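Local coordinates for EAL/GGDEF domain protein (Methylococcus capsulatus, PDB 3ICL) that is of unknown function but belongs to the GGDEF domain family, widespread in bacterial signalling proteins, at residues L34-D39 with Q100-G105; G79-I84 with A145-K150; D104-P109 with I119-G124. The protein carries 1 engineered substitution. All blocks are in the same frame, centred on the assembly; numbering follows the deposited sequence.

Interaction 1: L34-D39 with Q100-G105; sequences LFLDVD and QKILDG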
loop_
_atom_site.group_PDB
_atom_site.type_symbol
_atom_site.label_atom_id
_atom_site.label_comp_id
_atom_site.label_asym_id
_atom_site.label_seq_id
_atom_site.Cartn_x
_atom_site.Cartn_y
_atom_site.Cartn_z
ATOM N N LEU A 34 3.739 1.776 -3.907
ATOM C CA LEU A 34 2.596 0.881 -4.017
ATOM C C LEU A 34 1.428 1.619 -3.378
ATOM O O LEU A 34 1.580 2.235 -2.327
ATOM C CB LEU A 34 2.846 -0.443 -3.279
ATOM C CG LEU A 34 3.578 -1.564 -4.034
ATOM C CD1 LEU A 34 4.902 -1.062 -4.572
ATOM C CD2 LEU A 34 3.786 -2.749 -3.105
ATOM N N PHE A 35 0.274 1.578 -4.031
ATOM C CA PHE A 35 -0.926 2.228 -3.521
ATOM C C PHE A 35 -1.908 1.077 -3.337
ATOM O O PHE A 35 -2.385 0.498 -4.310
ATOM C CB PHE A 35 -1.458 3.239 -4.548
ATOM C CG PHE A 35 -2.013 4.503 -3.937
ATOM C CD1 PHE A 35 -3.049 4.453 -3.005
ATOM C CD2 PHE A 35 -1.518 5.749 -4.322
ATOM C CE1 PHE A 35 -3.588 5.629 -2.466
ATOM C CE2 PHE A 35 -2.051 6.934 -3.789
ATOM C CZ PHE A 35 -3.087 6.872 -2.862
ATOM N N LEU A 36 -2.195 0.742 -2.086
ATOM C CA LEU A 36 -3.077 -0.374 -1.774
ATOM C C LEU A 36 -4.477 0.054 -1.374
ATOM O O LEU A 36 -4.665 1.024 -0.641
ATOM C CB LEU A 36 -2.441 -1.214 -0.667
ATOM C CG LEU A 36 -3.118 -2.500 -0.199
ATOM C CD1 LEU A 36 -2.056 -3.407 0.413
ATOM C CD2 LEU A 36 -4.211 -2.192 0.804
ATOM N N ASP A 37 -5.460 -0.695 -1.855
ATOM C CA ASP A 37 -6.855 -0.403 -1.571
ATOM C C ASP A 37 -7.500 -1.619 -0.931
ATOM O O ASP A 37 -7.348 -2.740 -1.426
ATOM C CB ASP A 37 -7.585 -0.093 -2.880
ATOM C CG ASP A 37 -8.993 0.412 -2.670
ATOM O OD1 ASP A 37 -9.546 0.253 -1.559
ATOM O OD2 ASP A 37 -9.555 0.967 -3.635
ATOM N N VAL A 38 -8.187 -1.409 0.186
ATOM C CA VAL A 38 -8.904 -2.506 0.820
ATOM C C VAL A 38 -10.253 -2.366 0.138
ATOM O O VAL A 38 -11.114 -1.593 0.565
ATOM C CB VAL A 38 -9.034 -2.320 2.340
ATOM C CG1 VAL A 38 -9.821 -3.476 2.939
ATOM C CG2 VAL A 38 -7.648 -2.266 2.969
ATOM N N ASP A 39 -10.401 -3.100 -0.959
ATOM C CA ASP A 39 -11.598 -3.054 -1.786
ATOM C C ASP A 39 -12.947 -3.205 -1.105
ATOM O O ASP A 39 -13.875 -2.460 -1.415
ATOM C CB ASP A 39 -11.499 -4.089 -2.913
ATOM C CG ASP A 39 -10.299 -3.861 -3.820
ATOM O OD1 ASP A 39 -9.797 -2.717 -3.886
ATOM O OD2 ASP A 39 -9.866 -4.830 -4.480
ATOM N N GLN A 100 3.492 -9.045 -3.877
ATOM C CA GLN A 100 3.069 -10.432 -3.721
ATOM C C GLN A 100 3.095 -10.864 -2.254
ATOM O O GLN A 100 2.222 -11.607 -1.801
ATOM C CB GLN A 100 3.958 -11.347 -4.567
ATOM C CG GLN A 100 3.608 -11.283 -6.047
ATOM C CD GLN A 100 4.661 -11.902 -6.937
ATOM O OE1 GLN A 100 5.509 -12.672 -6.482
ATOM N NE2 GLN A 100 4.607 -11.579 -8.220
ATOM N N LYS A 101 4.084 -10.379 -1.511
ATOM C CA LYS A 101 4.205 -10.721 -0.097
ATOM C C LYS A 101 3.082 -10.051 0.702
ATOM O O LYS A 101 2.591 -10.602 1.695
ATOM C CB LYS A 101 5.575 -10.284 0.433
ATOM C CG LYS A 101 5.883 -10.763 1.840
ATOM C CD LYS A 101 7.336 -10.501 2.212
ATOM C CE LYS A 101 7.683 -11.127 3.554
ATOM N NZ LYS A 101 9.126 -10.964 3.883
ATOM N N ILE A 102 2.695 -8.898 0.323
ATOM C CA ILE A 102 1.587 -8.211 0.976
ATOM C C ILE A 102 0.312 -8.990 0.697
ATOM O O ILE A 102 -0.474 -9.261 1.607
ATOM C CB ILE A 102 1.399 -6.762 0.454
ATOM C CG1 ILE A 102 2.599 -5.882 0.827
ATOM C CG2 ILE A 102 0.164 -6.138 1.106
ATOM C CD1 ILE A 102 2.646 -4.550 0.164
ATOM N N LEU A 103 0.062 -9.301 -0.553
ATOM C CA LEU A 103 -1.146 -10.040 -0.891
ATOM C C LEU A 103 -1.193 -11.374 -0.133
ATOM O O LEU A 103 -2.264 -11.824 0.275
ATOM C CB LEU A 103 -1.233 -10.255 -2.415
ATOM C CG LEU A 103 -1.481 -8.991 -3.266
ATOM C CD1 LEU A 103 -1.326 -9.304 -4.747
ATOM C CD2 LEU A 103 -2.864 -8.452 -3.005
ATOM N N ASP A 104 -0.037 -12.005 0.065
ATOM C CA ASP A 104 -0.005 -13.271 0.795
ATOM C C ASP A 104 -0.387 -13.057 2.253
ATOM O O ASP A 104 -1.114 -13.860 2.834
ATOM C CB ASP A 104 1.382 -13.923 0.723
ATOM C CG ASP A 104 1.709 -14.435 -0.666
ATOM O OD1 ASP A 104 0.774 -14.546 -1.488
ATOM O OD2 ASP A 104 2.892 -14.731 -0.932
ATOM N N GLY A 105 0.097 -11.970 2.841
ATOM C CA GLY A 105 -0.222 -11.695 4.231
ATOM C C GLY A 105 -1.664 -11.256 4.426
ATOM O O GLY A 105 -2.311 -11.665 5.390
#

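Interaction 2: G79-I84 with A145-K150; sequences GDKFTI and AMYHAK. Engineered in segment 79-84: Lys81 (natural residue Glu). With SO4 (sulfate ion), chain C.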
loop_
_atom_site.group_PDB
_atom_site.type_symbol
_atom_site.label_atom_id
_atom_site.label_comp_id
_atom_site.label_asym_id
_atom_site.label_seq_id
_atom_site.Cartn_x
_atom_site.Cartn_y
_atom_site.Cartn_z
ATOM N N GLY A 79 -8.990 7.072 4.094
ATOM C CA GLY A 79 -9.699 6.140 4.953
ATOM C C GLY A 79 -9.266 4.687 4.868
ATOM O O GLY A 79 -8.768 4.130 5.851
ATOM N N ASP A 80 -9.442 4.068 3.702
ATOM C CA ASP A 80 -9.087 2.664 3.550
ATOM C C ASP A 80 -8.023 2.317 2.505
ATOM O O ASP A 80 -8.005 1.204 1.987
ATOM C CB ASP A 80 -10.355 1.840 3.291
ATOM C CG ASP A 80 -11.070 2.246 2.021
ATOM O OD1 ASP A 80 -10.614 3.197 1.351
ATOM O OD2 ASP A 80 -12.094 1.613 1.691
ATOM N N LYS A 81 -7.140 3.264 2.199
ATOM C CA LYS A 81 -6.054 3.015 1.255
ATOM C C LYS A 81 -4.741 3.202 2.009
ATOM O O LYS A 81 -4.707 3.825 3.069
ATOM C CB LYS A 81 -6.102 3.982 0.072
ATOM C CG LYS A 81 -6.871 3.480 -1.143
ATOM C CD LYS A 81 -8.375 3.511 -0.933
ATOM C CE LYS A 81 -8.893 4.936 -0.853
ATOM N NZ LYS A 81 -10.366 4.962 -0.681
ATOM N N PHE A 82 -3.669 2.645 1.465
ATOM C CA PHE A 82 -2.352 2.755 2.081
ATOM C C PHE A 82 -1.311 3.073 1.009
ATOM O O PHE A 82 -1.324 2.478 -0.072
ATOM C CB PHE A 82 -1.972 1.437 2.767
ATOM C CG PHE A 82 -2.831 1.089 3.951
ATOM C CD1 PHE A 82 -2.517 1.563 5.220
ATOM C CD2 PHE A 82 -3.959 0.289 3.797
ATOM C CE1 PHE A 82 -3.314 1.246 6.319
ATOM C CE2 PHE A 82 -4.761 -0.034 4.893
ATOM C CZ PHE A 82 -4.437 0.447 6.153
ATOM N N THR A 83 -0.431 4.026 1.296
ATOM C CA THR A 83 0.633 4.359 0.357
ATOM C C THR A 83 1.878 3.700 0.920
ATOM O O THR A 83 2.252 3.925 2.070
ATOM C CB THR A 83 0.873 5.869 0.232
ATOM O OG1 THR A 83 1.004 6.440 1.535
ATOM C CG2 THR A 83 -0.284 6.528 -0.528
ATOM N N ILE A 84 2.505 2.876 0.099
ATOM C CA ILE A 84 3.682 2.131 0.505
ATOM C C ILE A 84 4.923 2.564 -0.268
ATOM O O ILE A 84 4.976 2.464 -1.491
ATOM C CB ILE A 84 3.409 0.629 0.289
ATOM C CG1 ILE A 84 2.217 0.224 1.161
ATOM C CG2 ILE A 84 4.654 -0.191 0.579
ATOM C CD1 ILE A 84 1.445 -0.971 0.647
ATOM N N ALA A 145 -3.009 3.131 -11.438
ATOM C CA ALA A 145 -2.780 1.707 -11.675
ATOM C C ALA A 145 -3.634 0.896 -10.700
ATOM O O ALA A 145 -4.188 -0.145 -11.053
ATOM C CB ALA A 145 -1.307 1.378 -11.479
HETATM N N MSE A 146 -3.740 1.389 -9.471
HETATM C CA MSE A 146 -4.527 0.722 -8.440
HETATM C C MSE A 146 -5.987 0.574 -8.873
HETATM O O MSE A 146 -6.526 -0.533 -8.885
HETATM C CB MSE A 146 -4.461 1.526 -7.142
HETATM C CG MSE A 146 -5.097 0.841 -5.944
HETATM SE SE MSE A 146 -5.253 2.055 -4.433
HETATM C CE MSE A 146 -6.899 2.943 -4.986
ATOM N N TYR A 147 -6.625 1.690 -9.223
ATOM C CA TYR A 147 -8.019 1.660 -9.647
ATOM C C TYR A 147 -8.217 0.808 -10.892
ATOM O O TYR A 147 -9.265 0.191 -11.063
ATOM C CB TYR A 147 -8.540 3.084 -9.881
ATOM C CG TYR A 147 -8.878 3.807 -8.595
ATOM C CD1 TYR A 147 -9.859 3.311 -7.736
ATOM C CD2 TYR A 147 -8.208 4.972 -8.228
ATOM C CE1 TYR A 147 -10.166 3.955 -6.542
ATOM C CE2 TYR A 147 -8.505 5.627 -7.036
ATOM C CZ TYR A 147 -9.485 5.110 -6.197
ATOM O OH TYR A 147 -9.773 5.738 -5.011
ATOM N N HIS A 148 -7.215 0.770 -11.765
ATOM C CA HIS A 148 -7.310 -0.054 -12.966
ATOM C C HIS A 148 -7.378 -1.511 -12.526
ATOM O O HIS A 148 -8.209 -2.285 -13.009
ATOM C CB HIS A 148 -6.090 0.163 -13.867
ATOM C CG HIS A 148 -6.196 1.369 -14.750
ATOM N ND1 HIS A 148 -5.107 1.923 -15.389
ATOM C CD2 HIS A 148 -7.266 2.112 -15.121
ATOM C CE1 HIS A 148 -5.501 2.955 -16.114
ATOM N NE2 HIS A 148 -6.807 3.091 -15.969
ATOM N N ALA A 149 -6.499 -1.874 -11.599
ATOM C CA ALA A 149 -6.455 -3.229 -11.074
ATOM C C ALA A 149 -7.806 -3.575 -10.454
ATOM O O ALA A 149 -8.408 -4.593 -10.782
ATOM C CB ALA A 149 -5.347 -3.348 -10.026
ATOM N N LYS A 150 -8.279 -2.706 -9.569
ATOM C CA LYS A 150 -9.554 -2.905 -8.887
ATOM C C LYS A 150 -10.709 -3.123 -9.861
ATOM O O LYS A 150 -11.651 -3.857 -9.566
ATOM C CB LYS A 150 -9.864 -1.699 -7.997
ATOM C CG LYS A 150 -11.097 -1.875 -7.125
ATOM C CD LYS A 150 -11.386 -0.622 -6.314
ATOM C CE LYS A 150 -12.646 -0.784 -5.490
ATOM N NZ LYS A 150 -13.107 0.515 -4.923
HETATM S S SO4 C . -12.506 3.711 -3.136
HETATM O O1 SO4 C . -11.414 4.699 -3.214
HETATM O O2 SO4 C . -13.192 3.846 -1.834
HETATM O O3 SO4 C . -13.467 3.954 -4.230
HETATM O O4 SO4 C . -11.952 2.346 -3.255
#

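Interaction 3: D104-P109 with I119-G124; sequences DGLAQP and ISVSIG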
loop_
_atom_site.group_PDB
_atom_site.type_symbol
_atom_site.label_atom_id
_atom_site.label_comp_id
_atom_site.label_asym_id
_atom_site.label_seq_id
_atom_site.Cartn_x
_atom_site.Cartn_y
_atom_site.Cartn_z
ATOM N N ASP A 104 -0.037 -12.005 0.065
ATOM C CA ASP A 104 -0.005 -13.271 0.795
ATOM C C ASP A 104 -0.387 -13.057 2.253
ATOM O O ASP A 104 -1.114 -13.860 2.834
ATOM C CB ASP A 104 1.382 -13.923 0.723
ATOM C CG ASP A 104 1.709 -14.435 -0.666
ATOM O OD1 ASP A 104 0.774 -14.546 -1.488
ATOM O OD2 ASP A 104 2.892 -14.731 -0.932
ATOM N N GLY A 105 0.097 -11.970 2.841
ATOM C CA GLY A 105 -0.222 -11.695 4.231
ATOM C C GLY A 105 -1.664 -11.256 4.426
ATOM O O GLY A 105 -2.311 -11.665 5.390
ATOM N N LEU A 106 -2.176 -10.437 3.508
ATOM C CA LEU A 106 -3.546 -9.942 3.610
ATOM C C LEU A 106 -4.622 -10.927 3.160
ATOM O O LEU A 106 -5.812 -10.670 3.343
ATOM C CB LEU A 106 -3.700 -8.630 2.831
ATOM C CG LEU A 106 -2.770 -7.486 3.253
ATOM C CD1 LEU A 106 -3.130 -6.212 2.486
ATOM C CD2 LEU A 106 -2.882 -7.256 4.750
ATOM N N ALA A 107 -4.212 -12.040 2.560
ATOM C CA ALA A 107 -5.167 -13.055 2.122
ATOM C C ALA A 107 -5.545 -13.915 3.326
ATOM O O ALA A 107 -6.514 -14.670 3.282
ATOM C CB ALA A 107 -4.557 -13.924 1.037
ATOM N N GLN A 108 -4.764 -13.809 4.397
ATOM C CA GLN A 108 -5.043 -14.568 5.613
ATOM C C GLN A 108 -6.237 -13.925 6.305
ATOM O O GLN A 108 -6.403 -12.708 6.266
ATOM C CB GLN A 108 -3.833 -14.549 6.548
ATOM C CG GLN A 108 -2.595 -15.216 5.980
ATOM C CD GLN A 108 -1.364 -14.945 6.820
ATOM O OE1 GLN A 108 -0.994 -13.789 7.036
ATOM N NE2 GLN A 108 -0.723 -16.006 7.300
ATOM N N PRO A 109 -7.092 -14.735 6.946
ATOM C CA PRO A 109 -8.257 -14.155 7.626
ATOM C C PRO A 109 -7.914 -13.240 8.800
ATOM O O PRO A 109 -6.840 -13.335 9.389
ATOM C CB PRO A 109 -9.045 -15.387 8.078
ATOM C CG PRO A 109 -8.670 -16.425 7.045
ATOM C CD PRO A 109 -7.185 -16.206 6.905
ATOM N N ILE A 119 -10.528 -9.749 3.577
ATOM C CA ILE A 119 -10.572 -8.531 2.778
ATOM C C ILE A 119 -10.109 -8.822 1.368
ATOM O O ILE A 119 -9.364 -9.781 1.135
ATOM C CB ILE A 119 -9.661 -7.409 3.343
ATOM C CG1 ILE A 119 -8.221 -7.914 3.466
ATOM C CG2 ILE A 119 -10.205 -6.912 4.676
ATOM C CD1 ILE A 119 -7.229 -6.850 3.847
ATOM N N SER A 120 -10.571 -8.003 0.429
ATOM C CA SER A 120 -10.168 -8.116 -0.968
ATOM C C SER A 120 -9.229 -6.915 -1.152
ATOM O O SER A 120 -9.517 -5.820 -0.665
ATOM C CB SER A 120 -11.391 -8.024 -1.887
ATOM O OG SER A 120 -12.120 -6.839 -1.637
ATOM N N VAL A 121 -8.112 -7.120 -1.844
ATOM C CA VAL A 121 -7.107 -6.067 -2.016
ATOM C C VAL A 121 -6.681 -5.813 -3.463
ATOM O O VAL A 121 -6.579 -6.744 -4.258
ATOM C CB VAL A 121 -5.826 -6.428 -1.203
ATOM C CG1 VAL A 121 -4.737 -5.400 -1.430
ATOM C CG2 VAL A 121 -6.160 -6.532 0.283
ATOM N N SER A 122 -6.437 -4.547 -3.794
ATOM C CA SER A 122 -5.973 -4.172 -5.135
ATOM C C SER A 122 -4.778 -3.250 -4.972
ATOM O O SER A 122 -4.825 -2.294 -4.199
ATOM C CB SER A 122 -7.062 -3.455 -5.933
ATOM O OG SER A 122 -8.011 -4.369 -6.446
ATOM N N ILE A 123 -3.708 -3.535 -5.705
ATOM C CA ILE A 123 -2.500 -2.737 -5.604
ATOM C C ILE A 123 -2.021 -2.153 -6.930
ATOM O O ILE A 123 -1.916 -2.859 -7.936
ATOM C CB ILE A 123 -1.344 -3.575 -5.020
ATOM C CG1 ILE A 123 -1.743 -4.132 -3.649
ATOM C CG2 ILE A 123 -0.086 -2.716 -4.918
ATOM C CD1 ILE A 123 -0.701 -5.046 -3.026
ATOM N N GLY A 124 -1.725 -0.858 -6.916
ATOM C CA GLY A 124 -1.208 -0.201 -8.104
ATOM C C GLY A 124 0.262 0.082 -7.849
ATOM O O GLY A 124 0.629 0.467 -6.736
HETATM O O HOH W 1 -8.119 -11.307 4.574
#

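Interaction 1: L34-D39 with Q100-G105
Leu34 O accepts a hydrogen bond from Ile84 N of the neighbouring strand, which holds Leu34 in the sheet while its side chain reaches out to Ile102. Leu36 is fixed in the same way, through its backbone bonds to Phe82. The contact itself is purely apolar. Two leucines, two residues apart on strand 32-38, point from the same face of the sheet toward helix 96-106. Ile102 meets both, using a different branch for each. Its longer arm runs up to Leu34, where CD1 lies 3.9 Å from Leu34 CD2. These two side chains pass alongside each other in opposite directions. The short branch serves the other leucine: Ile102 CG2 is 3.6 Å from Leu36 CD1, and here the chains meet at a slant. Leu36 has its CG opposite the backbone N (chi1 -176°), and from there CD1 reaches this methyl. The CA atoms of Leu36 and Ile102 remain 9.5 Å apart, so side chains alone bridge the gap. All three residues are buried. Ile84 also packs on Ile102, and Ile64 of helix 50-67 packs on Leu36. Phe35 and Asp37, between and beyond the leucines, instead touch helix 135-152. This alternation is that of a central strand in the alpha/beta fold of GGDEF domains, with helices on both faces of the sheet.

Interaction 2: G79-I84 with A145-K150
Lys81 of the GGDEF motif meets Met146 and Tyr147 of helix 135-152. The motif spans the turn after strand 73-77 and the first residues of strand 81-86. It reads GGDKF here, because Lys81 is an engineered replacement for the natural Glu. Met146 is modelled as selenomethionine. Its side chain crosses that of Lys81 at about a right angle, and Lys81 CG lies 3.9 Å from Met146 CE. Met146 runs extended out from the helix and bends only at its last torsion (chi3 82°). The bend puts the CE methyl over the centre of the Tyr147 ring, 3.5 Å above its plane. The same methyl thus touches the lysine chain and the tyrosine face. Met146 also packs on Phe35 and Asp37 of strand 32-38, the strand beside 81-86.

Polar groups meet beyond this packing. The Lys81 chain is folded at chi2 (74°) and chi3 (68°), which turns the ammonium back to its neighbour Asp80. The salt bridge from Lys81 NZ to Asp80 OD1 is 2.7 Å long and runs nearly in line with the carboxylate C-O bond. A sulfate ion, probably from the crystallisation liquor, sits between strand and helix. It joins the two segments, which share no direct hydrogen bond. Lys150 stretches out fully and gives a bond of 2.7 Å from NZ to sulfate O4. The engineered Lys81 and the native Lys150 thus hold the anion from two segments, and their charges probably help to keep it there. Sulfate O1 is gripped twice: Lys81 NZ donates to it at 2.8 Å, and Tyr147 OH donates at 2.6 Å to the same oxygen, which lies at the edge of the tyrosine ring and near its plane.

Interaction 3: D104-P109 with I119-G124
Leu106 packs on Ile119 and Val121, and these three buried residues carry the apolar part of the contact. Leu106 crosses Val121 at about a right angle. Its CD1 methyl lies 3.8 Å from Val121 CG2, and the same valine methyl is near Leu106 CB as well. Ile119 approaches from the backbone end of the leucine, with its CD1 4.1 Å from Leu106 CB. Ile119 does not start out facing the helix. Its CG1 is set between the backbone N and the carbonyl carbon (chi1 56°), and this swings the longer arm across to Leu106. The arm also runs past the leucine carbonyl, where Ile119 CG1 is 3.7 Å from Leu106 O. Leu56 and Thr60 of helix 50-67 pack on Ile119, and Leu36 of the next strand packs on both Leu106 and Val121.

The polar part is carried by one water. It donates to Leu106 O at 2.7 Å and to Gln108 O at 2.8 Å. It accepts from Ile119 N at 3.0 Å. Three backbone atoms are thus satisfied at one point, and through the water the two segments are joined. Arg63 of helix 50-67 adds a second grip on Gln108 O and also bonds to Pro109 O.

Between the segments lies the small hairpin of strands 110-112 and 115-117. The hairpin links the end of helix 96-106 to strand 121-127 of the central sheet in the alpha/beta fold of GGDEF domains.

How the interactions relate
Strand 32-38 opens the first loop, which interaction 1 closes at helix 96-106. Inside that loop lies segment 79-84, where interaction 2 starts. Its loop closes only at helix 135-152, so interactions 1 and 2 cross. Interaction 3 begins where interaction 1 ends, sharing Asp104 and Gly105. It closes a short loop around the hairpin at segment 119-124, wholly within the span of interaction 2. Strands 81-86, 32-38 and 121-127 are consecutive in the sheet, and each supplies one contact. Interactions 1 and 3 tie helix 96-106 to one face of it. Interaction 2 ties helix 135-152 to the other.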